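ER-derived vesicles protein ERV41 (Saccharomyces cerevisiae, PDB 3ZLC) travels in COPII-coated vesicles from the endoplasmic reticulum, interacts with ERV46, and is required for efficient transport of a subset of secretory proteins to the Golgi. Local coordinates at residues 32-37 / 145-150. Sequence-based numbering, arbitrary orientation.
Sequences CDWLQI and RKAPLE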
loop_
_atom_site.group_PDB
_atom_site.type_symbol
_atom_site.label_atom_id
_atom_site.label_comp_id
_atom_site.label_asym_id
_atom_site.label_seq_id
_atom_site.Cartn_x
_atom_site.Cartn_y
_atom_site.Cartn_z
ATOM N N CYS A 32 -10.578 1.488 11.923
ATOM C CA CYS A 32 -10.869 2.165 10.648
ATOM C C CYS A 32 -11.305 3.628 10.807
ATOM O O CYS A 32 -10.901 4.493 10.025
ATOM C CB CYS A 32 -11.959 1.407 9.885
ATOM S SG CYS A 32 -11.516 -0.274 9.404
ATOM N N ASP A 33 -12.137 3.895 11.804
ATOM C CA ASP A 33 -12.780 5.206 11.931
ATOM C C ASP A 33 -11.803 6.331 12.334
ATOM O O ASP A 33 -12.146 7.514 12.267
ATOM C CB ASP A 33 -13.982 5.123 12.894
ATOM C CG ASP A 33 -15.244 4.515 12.237
ATOM O OD1 ASP A 33 -15.188 4.081 11.075
ATOM O OD2 ASP A 33 -16.303 4.463 12.888
ATOM N N TRP A 34 -10.588 5.969 12.737
ATOM C CA TRP A 34 -9.558 6.976 13.005
ATOM C C TRP A 34 -8.847 7.378 11.714
ATOM O O TRP A 34 -8.099 8.359 11.683
ATOM C CB TRP A 34 -8.493 6.436 13.971
ATOM C CG TRP A 34 -8.976 6.130 15.366
ATOM C CD1 TRP A 34 -9.008 4.901 15.963
ATOM C CD2 TRP A 34 -9.468 7.060 16.339
ATOM N NE1 TRP A 34 -9.498 5.010 17.238
ATOM C CE2 TRP A 34 -9.797 6.323 17.492
ATOM C CE3 TRP A 34 -9.681 8.442 16.345
ATOM C CZ2 TRP A 34 -10.310 6.917 18.639
ATOM C CZ3 TRP A 34 -10.191 9.034 17.486
ATOM C CH2 TRP A 34 -10.504 8.273 18.618
ATOM N N LEU A 35 -9.052 6.594 10.654
ATOM C CA LEU A 35 -8.233 6.712 9.447
ATOM C C LEU A 35 -8.871 7.568 8.365
ATOM O O LEU A 35 -10.104 7.596 8.227
ATOM C CB LEU A 35 -7.930 5.320 8.868
ATOM C CG LEU A 35 -7.107 4.403 9.774
ATOM C CD1 LEU A 35 -6.855 3.049 9.120
ATOM C CD2 LEU A 35 -5.798 5.071 10.176
ATOM N N GLN A 36 -8.031 8.265 7.600
ATOM C CA GLN A 36 -8.477 8.887 6.359
ATOM C C GLN A 36 -7.504 8.519 5.239
ATOM O O GLN A 36 -6.294 8.356 5.464
ATOM C CB GLN A 36 -8.608 10.409 6.508
ATOM C CG GLN A 36 -7.281 11.157 6.616
ATOM C CD GLN A 36 -7.455 12.664 6.500
ATOM O OE1 GLN A 36 -8.141 13.155 5.599
ATOM N NE2 GLN A 36 -6.834 13.406 7.415
ATOM N N ILE A 37 -8.032 8.364 4.032
ATOM C CA ILE A 37 -7.201 7.971 2.894
ATOM C C ILE A 37 -7.380 9.029 1.810
ATOM O O ILE A 37 -8.518 9.309 1.400
ATOM C CB ILE A 37 -7.590 6.574 2.409
ATOM C CG1 ILE A 37 -7.383 5.560 3.544
ATOM C CG2 ILE A 37 -6.788 6.159 1.159
ATOM C CD1 ILE A 37 -7.824 4.198 3.197
ATOM N N ARG A 145 -8.290 17.676 18.710
ATOM C CA ARG A 145 -8.898 17.747 17.383
ATOM C C ARG A 145 -8.371 16.653 16.456
ATOM O O ARG A 145 -8.609 16.675 15.243
ATOM C CB ARG A 145 -8.683 19.134 16.761
ATOM C CG ARG A 145 -9.529 20.228 17.404
ATOM C CD ARG A 145 -10.931 19.711 17.700
ATOM N NE ARG A 145 -11.917 20.045 16.669
ATOM C CZ ARG A 145 -12.104 19.366 15.538
ATOM N NH1 ARG A 145 -11.360 18.304 15.252
ATOM N NH2 ARG A 145 -13.034 19.759 14.679
ATOM N N LYS A 146 -7.671 15.687 17.046
ATOM C CA LYS A 146 -7.010 14.631 16.291
ATOM C C LYS A 146 -7.012 13.314 17.087
ATOM O O LYS A 146 -7.169 13.330 18.310
ATOM C CB LYS A 146 -5.579 15.064 15.941
ATOM C CG LYS A 146 -4.549 14.852 17.042
ATOM C CD LYS A 146 -3.156 14.686 16.440
ATOM C CE LYS A 146 -2.152 14.131 17.449
ATOM N NZ LYS A 146 -1.816 15.073 18.563
ATOM N N ALA A 147 -6.847 12.181 16.398
ATOM C CA ALA A 147 -6.826 10.870 17.064
ATOM C C ALA A 147 -5.833 10.832 18.222
ATOM O O ALA A 147 -4.684 11.270 18.063
ATOM C CB ALA A 147 -6.495 9.774 16.074
ATOM N N PRO A 148 -6.269 10.303 19.387
ATOM C CA PRO A 148 -5.358 10.180 20.531
ATOM C C PRO A 148 -4.196 9.305 20.087
ATOM O O PRO A 148 -4.444 8.234 19.521
ATOM C CB PRO A 148 -6.197 9.441 21.585
ATOM C CG PRO A 148 -7.618 9.558 21.132
ATOM C CD PRO A 148 -7.558 9.632 19.634
ATOM N N LEU A 149 -2.966 9.767 20.297
ATOM C CA LEU A 149 -1.790 9.053 19.806
ATOM C C LEU A 149 -1.824 7.583 20.223
ATOM O O LEU A 149 -1.470 6.704 19.439
ATOM C CB LEU A 149 -0.509 9.740 20.291
ATOM C CG LEU A 149 -0.319 11.163 19.760
ATOM C CD1 LEU A 149 0.975 11.799 20.254
ATOM C CD2 LEU A 149 -0.369 11.154 18.242
ATOM N N GLU A 150 -2.285 7.342 21.452
ATOM C CA GLU A 150 -2.442 6.001 22.019
ATOM C C GLU A 150 -3.114 5.041 21.037
ATOM O O GLU A 150 -2.716 3.879 20.904
ATOM C CB GLU A 150 -3.264 6.115 23.305
ATOM C CG GLU A 150 -3.534 4.810 24.038
ATOM C CD GLU A 150 -4.339 5.021 25.323
ATOM O OE1 GLU A 150 -4.542 6.193 25.717
ATOM O OE2 GLU A 150 -4.767 4.016 25.937
#
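Trp34 meets the loop of residues 145-150 with the six-membered half of its indole, which rests against two consecutive compact apolar residues, Ala147 and Pro148. Over one face of the ring comes the delta carbon of the proline, with Pro148 CD 3.4 Å from Trp34 CH2 and almost as near to CZ3; the two side chains run at about a right angle. Proline suits this place because its CD carries C-H groups that can lie against an aromatic face, a CH-pi-like packing. Ala147 CB approaches obliquely nearer the ring fusion, 3.5 Å from Trp34 CE3. Its lone methyl is compact enough to let the backbone come close, with Ala147 CA 3.8 Å from Trp34 CE3. Tryptophan in turn offers a broad flat ring that takes both Pro148 CD and Ala147 CB on the same side.

The contact is purely apolar and modest, burying about 125 Å². It lies toward the outside of the lumenal domain of this ERGIC-family protein, a domain whose regular structure is nearly all beta, where the loop between strands 130-136 and 156-163 passes the start of strand 35-41.

Trp34 closes a 3-10 turn, in which Leu35 N donates to Cys32 O at 2.9 Å. With CG anti to its carbonyl carbon (chi1 -65°), the indole reaches out from the turn to the loop. The disulfide between Cys32 and Cys117 ties the turn to strand 117-126, while a backbone hydrogen bond between Trp34 and Lys137, just past the end of strand 130-136, joins its exit to that strand. On the loop side, Ala147 also touches Leu152, and Trp34 touches Glu151.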